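Local coordinates for possible acyl-[acyl-carrier protein] desaturase DESA2 (acyl-[acp] desaturase) (stearoyl-acp desaturase) (Mycobacterium tuberculosis, PDB 1ZA0), which may be a di-iron acyl-[acyl-carrier-protein] desaturase that introduces double bonds into acyl chains during mycobacterial fatty acid biosynthesis, at residues Y37-F46 and E116-P126. Sequence-based numbering, arbitrary orientation.
Sequences YVPFDQGENF and EYLVVTREVDP
The Arg122 guanidinium is sandwiched between Phe46 and the CG methylene of Glu44. On one face it stacks on the Phe46 ring as a cation-pi pair, Arg122 CZ lying 3.7 Å from the ring centroid with the planes 11° apart; on the opposite face Glu44 CG comes within 3.4 Å of Arg122 NH2. At the guanidinium edge, Arg122 NH2 gives a nearly straight bond to Glu44 O (2.9 Å, 168°), which it meets from above the carbonyl plane, and a water accepts from Arg122 NE and Glu44 N and can donate to Val119 O. A bend at chi2 (-85°) turns the arginine back over Phe46, whose CE1 also meets Pro126 CG at 3.6 Å. Further bonds to Arg52 O and Gln58 fix the guanidinium; the Glu44 carboxylate instead pairs with Arg52. Arg122, the first residue beyond helix 95-121 of the ferritin-like helical bundle, leaves helical geometry with positive phi, and the loop between helices 9-27 and 63-77 wraps over this end. Just before the helix end, Val120 CG2 packs 3.6 Å from Val38 CG1, while Val120 CG1 presses on the carbonyl oxygen of Pro39, the central residue of an inverse gamma turn. Gly43 CA rests against Val120 O in a CA-H...O contact (3.6 Å). The Tyr117 ring carries Thr121 CG2 over one face and meets Tyr37 O at its edge, in plane, 3.6 Å from CD1; its hydroxyl bonds Glu175.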
ATOM      1  N   TYR A  37      -9.515  -3.205 -15.600  1.00 30.39           N
ATOM      2  CA  TYR A  37      -8.759  -4.375 -15.197  1.00 30.02           C
ATOM      3  C   TYR A  37      -9.619  -5.511 -14.673  1.00 29.61           C
ATOM      4  O   TYR A  37      -9.131  -6.466 -13.995  1.00 27.91           O
ATOM      5  CB  TYR A  37      -7.698  -3.967 -14.169  1.00 30.67           C
ATOM      6  CG  TYR A  37      -6.577  -3.238 -14.860  1.00 29.97           C
ATOM      7  CD1 TYR A  37      -5.460  -3.967 -15.374  1.00 27.55           C
ATOM      8  CD2 TYR A  37      -6.638  -1.855 -15.076  1.00 32.15           C
ATOM      9  CE1 TYR A  37      -4.436  -3.309 -16.055  1.00 30.27           C
ATOM     10  CE2 TYR A  37      -5.611  -1.186 -15.736  1.00 33.75           C
ATOM     11  CZ  TYR A  37      -4.519  -1.913 -16.230  1.00 33.17           C
ATOM     12  OH  TYR A  37      -3.556  -1.263 -16.903  1.00 32.38           O
ATOM     13  N   VAL A  38     -10.907  -5.428 -14.994  1.00 27.71           N
ATOM     14  CA  VAL A  38     -11.864  -6.456 -14.498  1.00 28.88           C
ATOM     15  C   VAL A  38     -12.507  -7.202 -15.677  1.00 28.31           C
ATOM     16  O   VAL A  38     -13.148  -6.593 -16.482  1.00 28.71           O
ATOM     17  CB  VAL A  38     -12.977  -5.805 -13.610  1.00 27.66           C
ATOM     18  CG1 VAL A  38     -13.952  -6.841 -13.102  1.00 25.51           C
ATOM     19  CG2 VAL A  38     -12.316  -5.092 -12.420  1.00 25.46           C
ATOM     20  N   PRO A  39     -12.307  -8.521 -15.779  1.00 28.96           N
ATOM     21  CA  PRO A  39     -12.834  -9.284 -16.916  1.00 29.69           C
ATOM     22  C   PRO A  39     -14.278  -9.659 -16.681  1.00 28.90           C
ATOM     23  O   PRO A  39     -14.588 -10.804 -16.340  1.00 30.51           O
ATOM     24  CB  PRO A  39     -11.942 -10.559 -16.937  1.00 29.77           C
ATOM     25  CG  PRO A  39     -11.598 -10.766 -15.492  1.00 30.37           C
ATOM     26  CD  PRO A  39     -11.514  -9.369 -14.883  1.00 29.42           C
ATOM     27  N   PHE A  40     -15.113  -8.686 -16.830  1.00 28.93           N
ATOM     28  CA  PHE A  40     -16.533  -8.793 -16.564  1.00 30.57           C
ATOM     29  C   PHE A  40     -17.171  -9.928 -17.344  1.00 32.16           C
ATOM     30  O   PHE A  40     -18.079 -10.550 -16.810  1.00 31.54           O
ATOM     31  CB  PHE A  40     -17.244  -7.466 -16.891  1.00 30.70           C
ATOM     32  CG  PHE A  40     -16.973  -6.377 -15.882  1.00 28.47           C
ATOM     33  CD1 PHE A  40     -17.515  -6.460 -14.602  1.00 29.17           C
ATOM     34  CD2 PHE A  40     -16.173  -5.291 -16.220  1.00 27.59           C
ATOM     35  CE1 PHE A  40     -17.259  -5.457 -13.667  1.00 30.56           C
ATOM     36  CE2 PHE A  40     -15.865  -4.287 -15.305  1.00 31.41           C
ATOM     37  CZ  PHE A  40     -16.412  -4.361 -14.009  1.00 31.68           C
ATOM     38  N   ASP A  41     -16.671 -10.223 -18.570  1.00 33.95           N
ATOM     39  CA  ASP A  41     -17.186 -11.332 -19.405  1.00 35.11           C
ATOM     40  C   ASP A  41     -17.237 -12.635 -18.642  1.00 35.33           C
ATOM     41  O   ASP A  41     -18.067 -13.448 -18.942  1.00 37.15           O
ATOM     42  CB  ASP A  41     -16.226 -11.653 -20.580  1.00 36.27           C
ATOM     43  CG  ASP A  41     -16.343 -10.698 -21.731  1.00 39.08           C
ATOM     44  OD1 ASP A  41     -17.190  -9.772 -21.740  1.00 42.98           O
ATOM     45  OD2 ASP A  41     -15.550 -10.778 -22.686  1.00 41.82           O
ATOM     46  N   GLN A  42     -16.306 -12.870 -17.716  1.00 35.76           N
ATOM     47  CA  GLN A  42     -16.261 -14.116 -16.911  1.00 37.62           C
ATOM     48  C   GLN A  42     -17.234 -14.136 -15.719  1.00 36.14           C
ATOM     49  O   GLN A  42     -17.380 -15.138 -15.058  1.00 35.92           O
ATOM     50  CB  GLN A  42     -14.899 -14.287 -16.269  1.00 38.45           C
ATOM     51  CG  GLN A  42     -13.851 -14.552 -17.263  1.00 45.22           C
ATOM     52  CD  GLN A  42     -12.483 -14.654 -16.641  1.00 46.67           C
ATOM     53  OE1 GLN A  42     -12.333 -15.049 -15.449  1.00 47.79           O
ATOM     54  NE2 GLN A  42     -11.454 -14.340 -17.470  1.00 50.72           N
ATOM     55  N   GLY A  43     -17.821 -12.988 -15.405  1.00 36.54           N
ATOM     56  CA  GLY A  43     -18.689 -12.894 -14.265  1.00 35.13           C
ATOM     57  C   GLY A  43     -19.910 -13.777 -14.381  1.00 34.57           C
ATOM     58  O   GLY A  43     -20.453 -14.014 -15.462  1.00 33.17           O
ATOM     59  N   GLU A  44     -20.377 -14.248 -13.233  1.00 34.16           N
ATOM     60  CA  GLU A  44     -21.660 -14.937 -13.238  1.00 35.50           C
ATOM     61  C   GLU A  44     -22.504 -14.699 -11.987  1.00 33.17           C
ATOM     62  O   GLU A  44     -21.992 -14.425 -10.882  1.00 32.68           O
ATOM     63  CB  GLU A  44     -21.463 -16.423 -13.525  1.00 36.70           C
ATOM     64  CG  GLU A  44     -20.553 -17.151 -12.586  1.00 43.00           C
ATOM     65  CD  GLU A  44     -20.334 -18.634 -13.025  1.00 49.93           C
ATOM     66  OE1 GLU A  44     -21.224 -19.464 -12.702  1.00 48.00           O
ATOM     67  OE2 GLU A  44     -19.285 -18.934 -13.709  1.00 53.41           O
ATOM     68  N   ASN A  45     -23.796 -14.760 -12.207  1.00 31.42           N
ATOM     69  CA  ASN A  45     -24.774 -14.590 -11.161  1.00 32.20           C
ATOM     70  C   ASN A  45     -24.509 -15.576 -10.032  1.00 31.08           C
ATOM     71  O   ASN A  45     -24.181 -16.714 -10.274  1.00 31.72           O
ATOM     72  CB  ASN A  45     -26.205 -14.768 -11.692  1.00 30.77           C
ATOM     73  CG  ASN A  45     -26.679 -13.572 -12.486  1.00 34.13           C
ATOM     74  OD1 ASN A  45     -25.858 -12.720 -12.944  1.00 30.81           O
ATOM     75  ND2 ASN A  45     -27.990 -13.500 -12.711  1.00 36.17           N
ATOM     76  N   PHE A  46     -24.668 -15.100  -8.811  1.00 30.87           N
ATOM     77  CA  PHE A  46     -24.733 -15.950  -7.647  1.00 31.46           C
ATOM     78  C   PHE A  46     -26.163 -16.571  -7.569  1.00 32.39           C
ATOM     79  O   PHE A  46     -27.029 -16.268  -8.430  1.00 32.80           O
ATOM     80  CB  PHE A  46     -24.265 -15.207  -6.398  1.00 31.09           C
ATOM     81  CG  PHE A  46     -22.789 -14.912  -6.412  1.00 31.57           C
ATOM     82  CD1 PHE A  46     -21.909 -15.736  -5.772  1.00 33.39           C
ATOM     83  CD2 PHE A  46     -22.266 -13.814  -7.160  1.00 31.77           C
ATOM     84  CE1 PHE A  46     -20.523 -15.463  -5.809  1.00 33.43           C
ATOM     85  CE2 PHE A  46     -20.876 -13.575  -7.227  1.00 29.10           C
ATOM     86  CZ  PHE A  46     -20.027 -14.359  -6.521  1.00 32.30           C
ATOM     87  N   GLU A 116     -13.522  -5.824  -7.286  1.00 25.86           N
ATOM     88  CA  GLU A 116     -14.212  -6.165  -8.522  1.00 27.08           C
ATOM     89  C   GLU A 116     -13.547  -7.315  -9.282  1.00 26.53           C
ATOM     90  O   GLU A 116     -14.237  -8.247  -9.757  1.00 27.32           O
ATOM     91  CB  GLU A 116     -14.436  -4.955  -9.409  1.00 26.51           C
ATOM     92  CG  GLU A 116     -15.467  -4.033  -8.770  1.00 30.20           C
ATOM     93  CD  GLU A 116     -15.796  -2.765  -9.562  1.00 28.36           C
ATOM     94  OE1 GLU A 116     -15.273  -2.592 -10.676  1.00 32.46           O
ATOM     95  OE2 GLU A 116     -16.557  -1.939  -8.993  1.00 35.17           O
ATOM     96  N   TYR A 117     -12.229  -7.304  -9.355  1.00 25.81           N
ATOM     97  CA  TYR A 117     -11.534  -8.408  -9.970  1.00 25.64           C
ATOM     98  C   TYR A 117     -11.925  -9.672  -9.208  1.00 26.73           C
ATOM     99  O   TYR A 117     -12.275 -10.706  -9.793  1.00 27.34           O
ATOM    100  CB  TYR A 117     -10.017  -8.222  -9.927  1.00 25.44           C
ATOM    101  CG  TYR A 117      -9.268  -9.387 -10.521  1.00 22.77           C
ATOM    102  CD1 TYR A 117      -8.794  -9.354 -11.812  1.00 26.19           C
ATOM    103  CD2 TYR A 117      -8.988 -10.496  -9.746  1.00 26.93           C
ATOM    104  CE1 TYR A 117      -8.091 -10.474 -12.370  1.00 25.13           C
ATOM    105  CE2 TYR A 117      -8.337 -11.587 -10.245  1.00 26.18           C
ATOM    106  CZ  TYR A 117      -7.910 -11.591 -11.571  1.00 26.56           C
ATOM    107  OH  TYR A 117      -7.191 -12.705 -12.024  1.00 30.46           O
ATOM    108  N   LEU A 118     -11.802  -9.644  -7.893  1.00 27.10           N
ATOM    109  CA  LEU A 118     -11.947 -10.842  -7.102  1.00 26.48           C
ATOM    110  C   LEU A 118     -13.360 -11.492  -7.126  1.00 28.26           C
ATOM    111  O   LEU A 118     -13.482 -12.751  -7.096  1.00 27.07           O
ATOM    112  CB  LEU A 118     -11.566 -10.555  -5.675  1.00 28.03           C
ATOM    113  CG  LEU A 118     -10.060 -10.391  -5.394  1.00 27.96           C
ATOM    114  CD1 LEU A 118      -9.786 -10.032  -3.935  1.00 30.03           C
ATOM    115  CD2 LEU A 118      -9.314 -11.645  -5.825  1.00 31.24           C
ATOM    116  N   VAL A 119     -14.381 -10.637  -7.116  1.00 27.65           N
ATOM    117  CA  VAL A 119     -15.737 -11.092  -7.098  1.00 28.33           C
ATOM    118  C   VAL A 119     -16.153 -11.560  -8.508  1.00 29.71           C
ATOM    119  O   VAL A 119     -16.880 -12.514  -8.619  1.00 30.28           O
ATOM    120  CB  VAL A 119     -16.731 -10.060  -6.500  1.00 29.57           C
ATOM    121  CG1 VAL A 119     -16.947  -8.919  -7.419  1.00 26.72           C
ATOM    122  CG2 VAL A 119     -18.101 -10.778  -6.189  1.00 31.46           C
ATOM    123  N   VAL A 120     -15.684 -10.911  -9.575  1.00 29.09           N
ATOM    124  CA  VAL A 120     -16.046 -11.311 -10.916  1.00 29.46           C
ATOM    125  C   VAL A 120     -15.398 -12.643 -11.269  1.00 30.75           C
ATOM    126  O   VAL A 120     -15.994 -13.441 -12.007  1.00 29.82           O
ATOM    127  CB  VAL A 120     -15.642 -10.222 -11.923  1.00 28.16           C
ATOM    128  CG1 VAL A 120     -15.497 -10.719 -13.269  1.00 30.51           C
ATOM    129  CG2 VAL A 120     -16.552  -9.034 -11.814  1.00 29.04           C
ATOM    130  N   THR A 121     -14.146 -12.836 -10.838  1.00 30.77           N
ATOM    131  CA  THR A 121     -13.403 -14.017 -11.200  1.00 30.93           C
ATOM    132  C   THR A 121     -13.652 -15.175 -10.279  1.00 32.14           C
ATOM    133  O   THR A 121     -13.170 -16.243 -10.605  1.00 31.83           O
ATOM    134  CB  THR A 121     -11.847 -13.792 -11.181  1.00 30.66           C
ATOM    135  OG1 THR A 121     -11.431 -13.346  -9.902  1.00 27.85           O
ATOM    136  CG2 THR A 121     -11.443 -12.707 -12.176  1.00 30.64           C
ATOM    137  N   ARG A 122     -14.300 -14.945  -9.129  1.00 32.27           N
ATOM    138  CA  ARG A 122     -14.548 -15.938  -8.072  1.00 32.47           C
ATOM    139  C   ARG A 122     -13.275 -16.576  -7.487  1.00 33.11           C
ATOM    140  O   ARG A 122     -13.274 -17.757  -7.091  1.00 31.87           O
ATOM    141  CB  ARG A 122     -15.427 -17.103  -8.635  1.00 34.41           C
ATOM    142  CG  ARG A 122     -16.701 -16.712  -9.461  1.00 36.94           C
ATOM    143  CD  ARG A 122     -17.807 -16.459  -8.606  1.00 39.47           C
ATOM    144  NE  ARG A 122     -19.194 -16.282  -9.170  1.00 38.73           N
ATOM    145  CZ  ARG A 122     -20.208 -17.129  -8.958  1.00 34.03           C
ATOM    146  NH1 ARG A 122     -20.032 -18.302  -8.371  1.00 33.38           N
ATOM    147  NH2 ARG A 122     -21.430 -16.783  -9.319  1.00 34.75           N
ATOM    148  N   GLU A 123     -12.206 -15.810  -7.399  1.00 31.71           N
ATOM    149  CA  GLU A 123     -10.950 -16.341  -6.996  1.00 31.87           C
ATOM    150  C   GLU A 123     -10.889 -16.500  -5.497  1.00 33.02           C
ATOM    151  O   GLU A 123     -10.012 -17.182  -5.024  1.00 31.48           O
ATOM    152  CB  GLU A 123      -9.796 -15.494  -7.550  1.00 30.73           C
ATOM    153  CG  GLU A 123      -9.527 -15.741  -9.041  1.00 30.43           C
ATOM    154  CD  GLU A 123      -8.955 -17.173  -9.278  1.00 33.31           C
ATOM    155  OE1 GLU A 123      -8.462 -17.831  -8.306  1.00 31.38           O
ATOM    156  OE2 GLU A 123      -9.100 -17.670 -10.396  1.00 36.74           O
ATOM    157  N   VAL A 124     -11.762 -15.809  -4.761  1.00 32.99           N
ATOM    158  CA  VAL A 124     -11.899 -16.042  -3.334  1.00 35.35           C
ATOM    159  C   VAL A 124     -13.386 -16.085  -2.977  1.00 35.74           C
ATOM    160  O   VAL A 124     -14.211 -15.642  -3.724  1.00 35.02           O
ATOM    161  CB  VAL A 124     -11.157 -14.965  -2.478  1.00 35.45           C
ATOM    162  CG1 VAL A 124      -9.675 -14.936  -2.822  1.00 35.70           C
ATOM    163  CG2 VAL A 124     -11.739 -13.591  -2.741  1.00 35.66           C
ATOM    164  N   ASP A 125     -13.701 -16.694  -1.849  1.00 37.87           N
ATOM    165  CA  ASP A 125     -15.059 -16.721  -1.327  1.00 38.65           C
ATOM    166  C   ASP A 125     -15.490 -15.304  -0.987  1.00 39.03           C
ATOM    167  O   ASP A 125     -14.972 -14.719  -0.028  1.00 37.78           O
ATOM    168  CB  ASP A 125     -15.048 -17.585  -0.071  1.00 40.60           C
ATOM    169  CG  ASP A 125     -16.441 -17.795   0.533  1.00 43.09           C
ATOM    170  OD1 ASP A 125     -17.463 -17.289  -0.003  1.00 41.79           O
ATOM    171  OD2 ASP A 125     -16.538 -18.493   1.558  1.00 47.94           O
ATOM    172  N   PRO A 126     -16.442 -14.756  -1.749  1.00 39.72           N
ATOM    173  CA  PRO A 126     -16.826 -13.349  -1.573  1.00 42.17           C
ATOM    174  C   PRO A 126     -17.609 -13.112  -0.279  1.00 44.77           C
ATOM    175  O   PRO A 126     -17.662 -11.928   0.221  1.00 44.80           O
ATOM    176  CB  PRO A 126     -17.683 -13.040  -2.792  1.00 41.59           C
ATOM    177  CG  PRO A 126     -18.239 -14.394  -3.228  1.00 41.84           C
ATOM    178  CD  PRO A 126     -17.258 -15.440  -2.773  1.00 40.00           C
TER
HETATM  179  O   HOH W   1     -18.946 -13.722 -10.546  1.00 34.15           O